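Local coordinates for uncharacterized protein (Bacillus thuringiensis serovar kurstaki, PDB 4XE7), which is a ParM-type bacterial actin-like protein, captured here without nucleotide, that probably assembles into cytoskeletal filaments that segregate plasmid DNA, at residues Met344-Tyr347 and Ala348-Lys352; Asp225-Ile228 and Gly229-Tyr232; Lys394-Gln397 and Glu398-Tyr401. All blocks are in the same frame, centred on the assembly; numbering follows the deposited sequence.

Contact 1: residues Met344-Tyr347 and Ala348-Lys352; sequences MLKY and AEDQK
Tyr-347 and Gln-351, one helical turn apart, lie side by side and point the same way. The contact between them is a CH-pi one: CG of Gln-351 rests over one face of the phenol, 3.8 Å from the centroid of the Tyr-347 ring, displaced toward its rim. A bend about CB-CG of the glutamine (chi2 -71°) swings the amide toward the phenol end, where NE2 lies 3.2 Å from Tyr-347 OH; amide and ring planes are 71° apart. NE2 hydrogen-bonds to Ser-242 OG. Tyr-267 and Phe-376 each meet the Tyr-347 ring edge-to-face, so the phenol sits in an aromatic cluster.

Backbone bonds run from residue i+4 to i throughout. Ala-348 N reaches Met-344 O at 2.9 Å, and Gln-351 N reaches Tyr-347 O with a fairly straight N-H (167°).

Water bridges the exposed side. One molecule donates both to Lys-346 O, which also accepts from Asp-350 N, and to Asp-350 OD1, at 2.9 Å from the latter; the other carboxylate oxygen, OD2, is hydrogen-bonded with Tyr-267 OH.

This is the i to i+4 pattern of an amphipathic alpha-helix, here helix 337-362, whose buried Tyr-347 and Gln-351 pack on Leu-237 of strand 232-237 in the five-stranded sheet.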
ATOM      1  N   MET A 344      23.220   3.167   1.297  1.00 16.02           N
ATOM      2  CA  MET A 344      22.158   3.933   1.966  1.00 21.14           C
ATOM      3  C   MET A 344      22.470   5.449   2.037  1.00 20.06           C
ATOM      4  O   MET A 344      21.610   6.288   1.802  1.00 14.55           O
ATOM      5  CB  MET A 344      21.925   3.411   3.384  1.00 24.12           C
ATOM      6  CG  MET A 344      21.246   2.063   3.503  1.00 19.93           C
ATOM      7  SD  MET A 344      21.180   1.541   5.236  1.00 16.40           S
ATOM      8  CE  MET A 344      19.933   0.257   5.111  1.00 20.96           C
ATOM      9  N   LEU A 345      23.704   5.801   2.381  1.00 23.05           N
ATOM     10  CA  LEU A 345      24.021   7.205   2.609  1.00 27.00           C
ATOM     11  C   LEU A 345      24.272   7.926   1.291  1.00 29.42           C
ATOM     12  O   LEU A 345      23.988   9.120   1.171  1.00 24.36           O
ATOM     13  CB  LEU A 345      25.225   7.342   3.541  1.00 20.17           C
ATOM     14  CG  LEU A 345      24.978   6.787   4.937  1.00 22.63           C
ATOM     15  CD1 LEU A 345      26.256   6.854   5.767  1.00 32.25           C
ATOM     16  CD2 LEU A 345      23.864   7.562   5.610  1.00 21.09           C
ATOM     17  N   LYS A 346      24.809   7.202   0.309  1.00 20.18           N
ATOM     18  CA  LYS A 346      24.938   7.740  -1.045  1.00 25.62           C
ATOM     19  C   LYS A 346      23.546   8.107  -1.587  1.00 26.59           C
ATOM     20  O   LYS A 346      23.322   9.197  -2.141  1.00 19.06           O
ATOM     21  CB  LYS A 346      25.632   6.721  -1.949  1.00 28.79           C
ATOM     22  CG  LYS A 346      26.037   7.236  -3.309  1.00 40.26           C
ATOM     23  CD  LYS A 346      27.280   6.507  -3.810  1.00 45.78           C
ATOM     24  CE  LYS A 346      27.068   5.004  -3.881  1.00 56.91           C
ATOM     25  NZ  LYS A 346      28.367   4.261  -3.868  1.00 60.85           N
ATOM     26  N   TYR A 347      22.601   7.199  -1.385  1.00 24.60           N
ATOM     27  CA  TYR A 347      21.211   7.452  -1.760  1.00 24.00           C
ATOM     28  C   TYR A 347      20.614   8.623  -0.967  1.00 22.62           C
ATOM     29  O   TYR A 347      19.931   9.482  -1.528  1.00 15.79           O
ATOM     30  CB  TYR A 347      20.372   6.183  -1.555  1.00 13.16           C
ATOM     31  CG  TYR A 347      18.883   6.418  -1.735  1.00 17.63           C
ATOM     32  CD1 TYR A 347      18.316   6.510  -3.006  1.00 17.45           C
ATOM     33  CD2 TYR A 347      18.046   6.532  -0.639  1.00 18.37           C
ATOM     34  CE1 TYR A 347      16.944   6.708  -3.169  1.00 21.33           C
ATOM     35  CE2 TYR A 347      16.682   6.739  -0.792  1.00 14.04           C
ATOM     36  CZ  TYR A 347      16.137   6.830  -2.061  1.00 19.28           C
ATOM     37  OH  TYR A 347      14.780   7.046  -2.210  1.00 15.36           O
ATOM     38  N   ALA A 348      20.863   8.645   0.341  1.00 16.76           N
ATOM     39  CA  ALA A 348      20.375   9.742   1.197  1.00 23.34           C
ATOM     40  C   ALA A 348      20.871  11.117   0.735  1.00 18.90           C
ATOM     41  O   ALA A 348      20.118  12.079   0.687  1.00 17.16           O
ATOM     42  CB  ALA A 348      20.786   9.515   2.627  1.00 16.55           C
ATOM     43  N   GLU A 349      22.146  11.189   0.396  1.00 20.61           N
ATOM     44  CA  GLU A 349      22.766  12.423  -0.059  1.00 23.66           C
ATOM     45  C   GLU A 349      22.172  12.880  -1.403  1.00 20.45           C
ATOM     46  O   GLU A 349      21.861  14.065  -1.602  1.00 21.81           O
ATOM     47  CB  GLU A 349      24.289  12.217  -0.153  1.00 26.63           C
ATOM     48  CG  GLU A 349      25.086  13.483  -0.449  1.00 44.45           C
ATOM     49  CD  GLU A 349      24.738  14.630   0.486  1.00 61.49           C
ATOM     50  OE1 GLU A 349      24.945  14.492   1.713  1.00 52.91           O
ATOM     51  OE2 GLU A 349      24.257  15.675  -0.009  1.00 77.53           O
ATOM     52  N   ASP A 350      21.976  11.949  -2.324  1.00 22.58           N
ATOM     53  CA  ASP A 350      21.357  12.306  -3.598  1.00 21.61           C
ATOM     54  C   ASP A 350      19.909  12.757  -3.414  1.00 23.64           C
ATOM     55  O   ASP A 350      19.461  13.721  -4.034  1.00 15.87           O
ATOM     56  CB  ASP A 350      21.434  11.136  -4.569  1.00 21.60           C
ATOM     57  CG  ASP A 350      22.850  10.909  -5.065  1.00 34.22           C
ATOM     58  OD1 ASP A 350      23.640  11.888  -5.024  1.00 27.79           O
ATOM     59  OD2 ASP A 350      23.167   9.776  -5.487  1.00 25.53           O
ATOM     60  N   GLN A 351      19.180  12.075  -2.540  1.00 20.18           N
ATOM     61  CA  GLN A 351      17.845  12.539  -2.206  1.00 21.11           C
ATOM     62  C   GLN A 351      17.875  13.894  -1.504  1.00 21.81           C
ATOM     63  O   GLN A 351      16.999  14.731  -1.728  1.00 17.85           O
ATOM     64  CB  GLN A 351      17.124  11.509  -1.337  1.00 15.34           C
ATOM     65  CG  GLN A 351      16.546  10.320  -2.172  1.00 17.91           C
ATOM     66  CD  GLN A 351      15.335  10.743  -3.037  1.00 22.54           C
ATOM     67  OE1 GLN A 351      14.916  11.897  -3.016  1.00 18.14           O
ATOM     68  NE2 GLN A 351      14.786   9.805  -3.789  1.00 24.81           N
ATOM     69  N   LYS A 352      18.871  14.101  -0.644  1.00 19.96           N
ATOM     70  CA  LYS A 352      18.976  15.384   0.061  1.00 22.01           C
ATOM     71  C   LYS A 352      19.020  16.555  -0.918  1.00 19.99           C
ATOM     72  O   LYS A 352      18.271  17.519  -0.790  1.00 20.31           O
ATOM     73  CB  LYS A 352      20.222  15.420   0.951  1.00 19.77           C
ATOM     74  CG  LYS A 352      20.317  16.728   1.751  1.00 31.89           C
ATOM     75  CD  LYS A 352      21.754  17.172   1.983  1.00 34.95           C
ATOM     76  CE  LYS A 352      21.819  18.405   2.892  1.00 37.47           C
ATOM     77  NZ  LYS A 352      22.123  18.094   4.313  1.00 30.68           N
TER
HETATM   78  O   HOH W   1      25.746  10.748  -3.349  1.00 41.79           O

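Contact 2: residues Asp225-Ile228 and Gly229-Tyr232; sequences DAEI and GESY
A type II beta turn from Glu-227 to Glu-230 shapes this surface loop just ahead of strand 232-237, with Ile-228 and Gly-229 at its corners. Glu-230 N closes it on Glu-227 O through a weak bond of 3.4 Å. Gly-229 takes the third position with a positive phi of 86°, a conformation that favours glycine.

The side chain of Glu-230 folds back over the turn it ends. With chi1 at 71°, CG lies between the backbone N and the carbonyl carbon and comes to 3.1 Å from Glu-227 O; the chain then extends until OE2 stands 3.2 Å from Glu-227 N, a weak and bent bond. The same oxygen touches Ala-226 at CA (3.3 Å) and CB. In the five-stranded sheet that follows, strand 232-237 runs parallel to 366-370, and the first residue of that neighbour, Lys-366, forms a salt bridge with Glu-230 OE1 and a hydrogen bond with Asp-225 O. Glu-227 bends at chi2, bringing its OE1 to 4.0 Å from Glu-230 OE1, the two carboxylate planes 74° apart. Lys-366 NZ, a long and weak ion-pair partner of Glu-227 OE1 as well, would be expected to ease the repulsion between these like charges.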
ATOM      1  N   ASP A 225       3.867  19.307  13.518  1.00 47.67           N
ATOM      2  CA  ASP A 225       3.008  20.285  14.171  1.00 54.07           C
ATOM      3  C   ASP A 225       2.270  21.103  13.118  1.00 55.50           C
ATOM      4  O   ASP A 225       2.800  22.086  12.591  1.00 48.98           O
ATOM      5  CB  ASP A 225       3.819  21.193  15.094  1.00 61.88           C
ATOM      6  CG  ASP A 225       4.426  20.440  16.263  1.00 69.75           C
ATOM      7  OD1 ASP A 225       5.562  20.776  16.662  1.00 75.23           O
ATOM      8  OD2 ASP A 225       3.769  19.507  16.776  1.00 68.42           O
ATOM      9  N   ALA A 226       1.044  20.680  12.823  1.00 51.08           N
ATOM     10  CA  ALA A 226       0.283  21.200  11.696  1.00 52.52           C
ATOM     11  C   ALA A 226      -0.466  22.480  12.025  1.00 55.01           C
ATOM     12  O   ALA A 226      -1.173  22.557  13.030  1.00 61.24           O
ATOM     13  CB  ALA A 226      -0.701  20.146  11.201  1.00 49.58           C
ATOM     14  N   GLU A 227      -0.302  23.483  11.170  1.00 56.03           N
ATOM     15  CA  GLU A 227      -1.159  24.664  11.200  1.00 54.27           C
ATOM     16  C   GLU A 227      -2.060  24.618   9.977  1.00 53.42           C
ATOM     17  O   GLU A 227      -1.623  24.246   8.885  1.00 42.31           O
ATOM     18  CB  GLU A 227      -0.346  25.959  11.221  1.00 55.52           C
ATOM     19  CG  GLU A 227       0.225  26.329  12.586  1.00 66.26           C
ATOM     20  CD  GLU A 227       1.324  25.388  13.042  1.00 72.34           C
ATOM     21  OE1 GLU A 227       2.270  25.147  12.261  1.00 74.90           O
ATOM     22  OE2 GLU A 227       1.239  24.888  14.183  1.00 72.12           O
ATOM     23  N   ILE A 228      -3.321  24.988  10.163  1.00 52.93           N
ATOM     24  CA  ILE A 228      -4.298  24.925   9.088  1.00 46.66           C
ATOM     25  C   ILE A 228      -3.944  25.891   7.944  1.00 47.08           C
ATOM     26  O   ILE A 228      -3.527  27.033   8.176  1.00 45.86           O
ATOM     27  CB  ILE A 228      -5.720  25.225   9.629  1.00 67.71           C
ATOM     28  CG1 ILE A 228      -6.768  25.124   8.516  1.00 65.90           C
ATOM     29  CG2 ILE A 228      -5.761  26.588  10.324  1.00 64.79           C
ATOM     30  CD1 ILE A 228      -8.186  25.339   8.996  1.00 68.14           C
ATOM     31  N   GLY A 229      -4.079  25.404   6.711  1.00 46.14           N
ATOM     32  CA  GLY A 229      -3.891  26.219   5.522  1.00 38.51           C
ATOM     33  C   GLY A 229      -2.455  26.316   5.046  1.00 37.61           C
ATOM     34  O   GLY A 229      -2.152  27.031   4.080  1.00 28.95           O
ATOM     35  N   GLU A 230      -1.563  25.603   5.724  1.00 37.75           N
ATOM     36  CA  GLU A 230      -0.159  25.584   5.327  1.00 38.31           C
ATOM     37  C   GLU A 230       0.026  24.704   4.089  1.00 30.32           C
ATOM     38  O   GLU A 230      -0.782  23.820   3.810  1.00 24.25           O
ATOM     39  CB  GLU A 230       0.728  25.089   6.473  1.00 41.09           C
ATOM     40  CG  GLU A 230       0.585  23.607   6.762  1.00 43.78           C
ATOM     41  CD  GLU A 230       1.324  23.175   8.016  1.00 60.35           C
ATOM     42  OE1 GLU A 230       2.248  23.900   8.444  1.00 63.90           O
ATOM     43  OE2 GLU A 230       0.976  22.110   8.576  1.00 66.65           O
ATOM     44  N   SER A 231       1.092  24.965   3.345  1.00 30.39           N
ATOM     45  CA  SER A 231       1.390  24.175   2.167  1.00 29.16           C
ATOM     46  C   SER A 231       2.284  22.982   2.521  1.00 26.82           C
ATOM     47  O   SER A 231       3.090  23.039   3.452  1.00 22.51           O
ATOM     48  CB  SER A 231       2.046  25.047   1.101  1.00 29.32           C
ATOM     49  OG  SER A 231       3.274  25.574   1.566  1.00 27.85           O
ATOM     50  N   TYR A 232       2.109  21.902   1.772  1.00 20.80           N
ATOM     51  CA  TYR A 232       2.811  20.660   1.999  1.00 21.96           C
ATOM     52  C   TYR A 232       3.531  20.215   0.736  1.00 27.18           C
ATOM     53  O   TYR A 232       2.919  20.117  -0.328  1.00 28.44           O
ATOM     54  CB  TYR A 232       1.831  19.550   2.408  1.00 30.11           C
ATOM     55  CG  TYR A 232       0.906  19.870   3.556  1.00 41.22           C
ATOM     56  CD1 TYR A 232       1.350  19.776   4.875  1.00 56.31           C
ATOM     57  CD2 TYR A 232      -0.421  20.225   3.331  1.00 36.41           C
ATOM     58  CE1 TYR A 232       0.507  20.048   5.939  1.00 63.57           C
ATOM     59  CE2 TYR A 232      -1.275  20.496   4.390  1.00 55.13           C
ATOM     60  CZ  TYR A 232      -0.804  20.407   5.696  1.00 67.15           C
ATOM     61  OH  TYR A 232      -1.636  20.678   6.762  1.00 72.63           O
TER

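Contact 3: residues Lys394-Gln397 and Glu398-Tyr401; sequences KNIQ and ESAY
Ser-399 holds its OG beside its own backbone N and opposite the carbonyl carbon (chi1 -74°), which turns the hydroxyl back onto the preceding turn, where it donates to Ile-396 O at 2.6 Å. Ile-396 brings its side chain up to that hydroxyl: CG1 is anti to the backbone N, and the bend at chi2 (70°) carries CD1 to 3.1 Å from Ser-399 OG, a tight approach of methyl to hydroxyl.

Two donors from one residue thus grip the carbonyl of Ile-396, from different directions. The hydroxyl comes in the carbonyl plane, on a lone pair, whereas Ser-399 N, 3.0 Å from Ile-396 O, stands well above that plane. Just before it, Glu-398 N bonds to Asn-395 O at 2.7 Å. These i+3 to i backbone bonds are the mark of the short 3-10 stretches that lead from strand 390-391 to helix 402-418, for which Tyr-401 occupies the N-cap position. Water extends the pattern by one step, donating to Gln-397 O at 2.5 Å and accepting from Ala-400 N.

Glu-398 lays its CB 3.4 Å from Asn-395 O, and its side chain also touches Arg-405 of the coming helix. The Ile-396 side chain also packs against Val-374 and Leu-375 of helix 372-376 and Ile-316 of helix 300-317. The serine hydroxyl also takes a weak bond from Gly-371 N, just ahead of helix 372-376.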
ATOM      1  N   LYS A 394       6.749   9.287  11.773  1.00 46.71           N
ATOM      2  CA  LYS A 394       7.105   8.223  12.713  1.00 50.45           C
ATOM      3  C   LYS A 394       6.639   6.859  12.215  1.00 40.04           C
ATOM      4  O   LYS A 394       7.347   5.863  12.365  1.00 40.89           O
ATOM      5  CB  LYS A 394       6.514   8.510  14.095  1.00 56.80           C
ATOM      6  CG  LYS A 394       7.340   9.461  14.935  1.00 66.08           C
ATOM      7  CD  LYS A 394       7.956   8.750  16.127  1.00 78.14           C
ATOM      8  CE  LYS A 394       8.716   9.717  17.025  1.00 81.48           C
ATOM      9  NZ  LYS A 394      10.084   9.220  17.347  1.00 81.13           N
ATOM     10  N   ASN A 395       5.457   6.844  11.607  1.00 37.70           N
ATOM     11  CA  ASN A 395       4.827   5.638  11.061  1.00 37.40           C
ATOM     12  C   ASN A 395       5.106   5.410   9.567  1.00 33.19           C
ATOM     13  O   ASN A 395       4.279   4.832   8.840  1.00 30.19           O
ATOM     14  CB  ASN A 395       3.327   5.730  11.284  1.00 42.54           C
ATOM     15  CG  ASN A 395       2.793   7.094  10.924  1.00 39.21           C
ATOM     16  OD1 ASN A 395       3.492   7.877  10.285  1.00 47.71           O
ATOM     17  ND2 ASN A 395       1.566   7.398  11.340  1.00 33.41           N
ATOM     18  N   ILE A 396       6.275   5.865   9.125  1.00 27.27           N
ATOM     19  CA  ILE A 396       6.745   5.709   7.743  1.00 23.98           C
ATOM     20  C   ILE A 396       6.605   4.271   7.236  1.00 26.13           C
ATOM     21  O   ILE A 396       6.412   4.035   6.042  1.00 17.75           O
ATOM     22  CB  ILE A 396       8.226   6.164   7.632  1.00 29.31           C
ATOM     23  CG1 ILE A 396       8.723   6.123   6.195  1.00 26.52           C
ATOM     24  CG2 ILE A 396       9.124   5.292   8.533  1.00 33.39           C
ATOM     25  CD1 ILE A 396       8.113   7.174   5.308  1.00 36.33           C
ATOM     26  N   GLN A 397       6.684   3.300   8.143  1.00 32.55           N
ATOM     27  CA  GLN A 397       6.524   1.901   7.762  1.00 31.99           C
ATOM     28  C   GLN A 397       5.145   1.634   7.128  1.00 31.56           C
ATOM     29  O   GLN A 397       4.974   0.684   6.359  1.00 27.72           O
ATOM     30  CB  GLN A 397       6.737   0.990   8.984  1.00 44.33           C
ATOM     31  CG  GLN A 397       8.076   1.211   9.691  1.00 51.05           C
ATOM     32  CD  GLN A 397       8.358   0.182  10.781  1.00 56.88           C
ATOM     33  OE1 GLN A 397       8.449  -1.019  10.514  1.00 51.56           O
ATOM     34  NE2 GLN A 397       8.503   0.655  12.016  1.00 59.20           N
ATOM     35  N   GLU A 398       4.172   2.491   7.429  1.00 35.53           N
ATOM     36  CA  GLU A 398       2.820   2.304   6.904  1.00 36.70           C
ATOM     37  C   GLU A 398       2.554   3.136   5.648  1.00 30.66           C
ATOM     38  O   GLU A 398       1.389   3.336   5.270  1.00 30.21           O
ATOM     39  CB  GLU A 398       1.782   2.630   7.987  1.00 31.68           C
ATOM     40  CG  GLU A 398       1.708   1.572   9.095  1.00 42.64           C
ATOM     41  CD  GLU A 398       1.751   0.141   8.555  1.00 52.90           C
ATOM     42  OE1 GLU A 398       0.932  -0.210   7.669  1.00 51.61           O
ATOM     43  OE2 GLU A 398       2.619  -0.634   9.011  1.00 58.43           O
ATOM     44  N   SER A 399       3.632   3.594   5.002  1.00 19.11           N
ATOM     45  CA  SER A 399       3.557   4.482   3.829  1.00 23.48           C
ATOM     46  C   SER A 399       2.655   3.992   2.699  1.00 25.92           C
ATOM     47  O   SER A 399       1.916   4.785   2.086  1.00 22.38           O
ATOM     48  CB  SER A 399       4.957   4.726   3.229  1.00 22.44           C
ATOM     49  OG  SER A 399       5.713   5.590   4.031  1.00 30.76           O
ATOM     50  N   ALA A 400       2.744   2.704   2.395  1.00 22.78           N
ATOM     51  CA  ALA A 400       1.950   2.124   1.314  1.00 35.52           C
ATOM     52  C   ALA A 400       0.445   2.359   1.495  1.00 29.90           C
ATOM     53  O   ALA A 400      -0.292   2.413   0.519  1.00 32.99           O
ATOM     54  CB  ALA A 400       2.234   0.641   1.201  1.00 40.14           C
ATOM     55  N   TYR A 401       0.014   2.536   2.741  1.00 34.12           N
ATOM     56  CA  TYR A 401      -1.404   2.641   3.065  1.00 28.53           C
ATOM     57  C   TYR A 401      -1.816   4.018   3.609  1.00 22.30           C
ATOM     58  O   TYR A 401      -2.861   4.161   4.228  1.00 23.79           O
ATOM     59  CB  TYR A 401      -1.768   1.535   4.065  1.00 22.97           C
ATOM     60  CG  TYR A 401      -1.581   0.157   3.471  1.00 28.44           C
ATOM     61  CD1 TYR A 401      -2.507  -0.355   2.556  1.00 32.85           C
ATOM     62  CD2 TYR A 401      -0.475  -0.618   3.785  1.00 25.80           C
ATOM     63  CE1 TYR A 401      -2.344  -1.600   1.992  1.00 29.83           C
ATOM     64  CE2 TYR A 401      -0.294  -1.866   3.216  1.00 23.61           C
ATOM     65  CZ  TYR A 401      -1.233  -2.358   2.326  1.00 31.17           C
ATOM     66  OH  TYR A 401      -1.066  -3.610   1.760  1.00 34.38           O
TER
HETATM   67  O   HOH W   2       4.522   0.574   3.930  1.00 31.74           O

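How the contacts relate
From the N terminus the order is contact 2, contact 1, contact 3, strictly in series, with none nested or crossing. Contact 2 closes a turn within the loop between strands 217-220 and 232-237 and is fastened to the start of strand 366-370. Contact 1 closes no loop: it is one stretch of helix 337-362, laid against strand 232-237, the strand that contact 2 leads into. Contact 3 shapes the connection from strand 390-391 to helix 402-418 and reaches Gly-371, just after strand 366-370 ends, through a weak bond. Contacts 1 and 2 thus both bear on strand 232-237, and contact 3 follows edge strand 390-391 of the same sheet; none touches another, their centres being 20 to 27 Å apart.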